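Local coordinates for Exo-poly-alpha-D-galacturonosidase (Thermotoga maritima, PDB 3JUR), which acts as an exopolygalacturonase of glycosyl hydrolase family 28, cleaving galacturonic acid units from the chain ends of polygalacturonate, and assembles as a tetramer, at the interface of chains A and B. Residues are numbered along the deposited sequence; one frame, centred on the assembly and turned at random. Chains: chain A/B, Exo-poly-alpha-D-galacturonosidase.

The interface of chains A and B. Residues chain A 434-436, 439, 447; chain B 434-436, 439, 447.
Strand 434-436 of chain A faces strand 434-436 of chain B, while strands 438-442 of A and 439-442 of B each pair antiparallel with the partner's strand 444-447, through A:Leu439 with B:Leu447 and A:Leu447 with B:Leu439. The contact illustrates how two beta-helices can join end to end, in one interface of the tetramer, by capping each other's final strands. Serine hydroxyls do much of the polar work. A:Ser434 OG, set beside its own backbone N and anti to the carbonyl carbon (chi1 -90°), accepts a nearly straight bond from the backbone N of B:Arg435 at 2.7 Å. The same hydroxyl donates to the carbonyl O of B:Arg435 at 3.0 Å, in the carbonyl plane and on a lone pair, and thus clasps both polar backbone atoms of one residue. With alanine in place of A:Ser434, the N-H and C=O of B:Arg435 would probably lose their shared partner, and the two 434-436 strands one of their ties. The twin hydroxyl departs from this pattern: B:Ser434 OG donates to A:Arg435 O at 2.9 Å, from 26° off the carbonyl plane, and stands too far from A:Arg435 N to bond it. Beside this polar seam lies an apolar core. The ring of A:Phe436 takes A:Leu439 CD1 over the centre of one face, while B:Phe436 meets it in plane at the edge, CE1 to A:Phe436 CZ 3.8 Å. Face cover and edge contact together are likely to restrict the turning of the A:Phe436 ring. Farther along, the side chains of A:Leu447 and B:Leu439 run alongside each other, pointing the same way, with A:Leu447 CD1 3.9 Å from B:Leu439 CD1.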
# COMPACT_ATOMS: atom_id res chain seq x y z
N SER A 434 0.47 4.21 -1.52
CA SER A 434 1.26 3.49 -2.52
C SER A 434 2.68 3.36 -2.02
O SER A 434 3.30 4.35 -1.61
CB SER A 434 1.28 4.23 -3.85
OG SER A 434 0.21 3.82 -4.65
N ARG A 435 3.19 2.13 -2.07
CA ARG A 435 4.53 1.83 -1.58
C ARG A 435 5.49 1.71 -2.74
O ARG A 435 5.19 1.04 -3.74
CB ARG A 435 4.53 0.54 -0.76
CG ARG A 435 5.65 0.50 0.26
CD ARG A 435 5.95 -0.90 0.79
NE ARG A 435 7.31 -0.92 1.34
CZ ARG A 435 8.40 -1.21 0.64
NH1 ARG A 435 8.32 -1.53 -0.65
NH2 ARG A 435 9.59 -1.20 1.23
N PHE A 436 6.64 2.37 -2.62
CA PHE A 436 7.71 2.25 -3.61
C PHE A 436 8.99 1.86 -2.90
O PHE A 436 9.47 2.60 -2.03
CB PHE A 436 7.92 3.57 -4.36
CG PHE A 436 6.74 3.99 -5.18
CD1 PHE A 436 6.50 3.41 -6.42
CD2 PHE A 436 5.87 4.97 -4.71
CE1 PHE A 436 5.40 3.79 -7.19
CE2 PHE A 436 4.77 5.36 -5.46
CZ PHE A 436 4.52 4.77 -6.70
N LEU A 439 11.71 4.51 -6.59
CA LEU A 439 11.08 5.34 -7.60
C LEU A 439 12.12 6.35 -8.07
O LEU A 439 12.48 7.27 -7.33
CB LEU A 439 9.81 6.06 -7.08
CG LEU A 439 9.07 7.01 -8.04
CD1 LEU A 439 7.60 7.08 -7.73
CD2 LEU A 439 9.66 8.41 -8.03
N LEU A 447 2.24 12.39 -11.00
CA LEU A 447 1.70 11.19 -10.34
C LEU A 447 0.62 11.53 -9.31
O LEU A 447 0.86 12.29 -8.36
CB LEU A 447 2.77 10.36 -9.63
CG LEU A 447 4.14 9.93 -10.17
CD1 LEU A 447 4.31 8.46 -9.80
CD2 LEU A 447 4.37 10.14 -11.66
N SER B 434 1.85 -0.63 -5.31
CA SER B 434 1.74 0.68 -5.95
C SER B 434 0.40 0.79 -6.68
O SER B 434 -0.01 -0.13 -7.39
CB SER B 434 2.86 0.85 -6.99
OG SER B 434 4.15 0.67 -6.43
N ARG B 435 -0.28 1.93 -6.50
CA ARG B 435 -1.54 2.22 -7.21
C ARG B 435 -1.45 3.58 -7.90
O ARG B 435 -1.08 4.59 -7.27
CB ARG B 435 -2.75 2.21 -6.28
CG ARG B 435 -2.47 1.80 -4.86
CD ARG B 435 -3.75 1.46 -4.12
NE ARG B 435 -3.92 0.02 -4.11
CZ ARG B 435 -5.00 -0.63 -4.53
NH1 ARG B 435 -6.07 0.01 -4.99
NH2 ARG B 435 -5.00 -1.94 -4.46
N PHE B 436 -1.80 3.60 -9.17
CA PHE B 436 -1.69 4.81 -9.97
C PHE B 436 -3.07 5.22 -10.46
O PHE B 436 -3.61 4.62 -11.39
CB PHE B 436 -0.74 4.59 -11.17
CG PHE B 436 0.55 3.88 -10.80
CD1 PHE B 436 1.64 4.60 -10.32
CD2 PHE B 436 0.67 2.50 -10.94
CE1 PHE B 436 2.84 3.96 -9.98
CE2 PHE B 436 1.87 1.84 -10.60
CZ PHE B 436 2.95 2.58 -10.12
N LEU B 439 -0.81 8.54 -13.70
CA LEU B 439 0.63 8.71 -13.84
C LEU B 439 0.95 9.14 -15.26
O LEU B 439 0.40 8.60 -16.22
CB LEU B 439 1.36 7.40 -13.53
CG LEU B 439 2.86 7.26 -13.82
CD1 LEU B 439 3.52 6.27 -12.88
CD2 LEU B 439 3.12 6.84 -15.27
N LEU B 447 10.56 2.15 -11.48
CA LEU B 447 9.60 2.00 -10.40
C LEU B 447 9.58 0.55 -9.94
O LEU B 447 9.34 -0.37 -10.74
CB LEU B 447 8.20 2.42 -10.86
CG LEU B 447 7.73 3.89 -10.84
CD1 LEU B 447 8.63 4.84 -11.61
CD2 LEU B 447 6.31 3.96 -11.41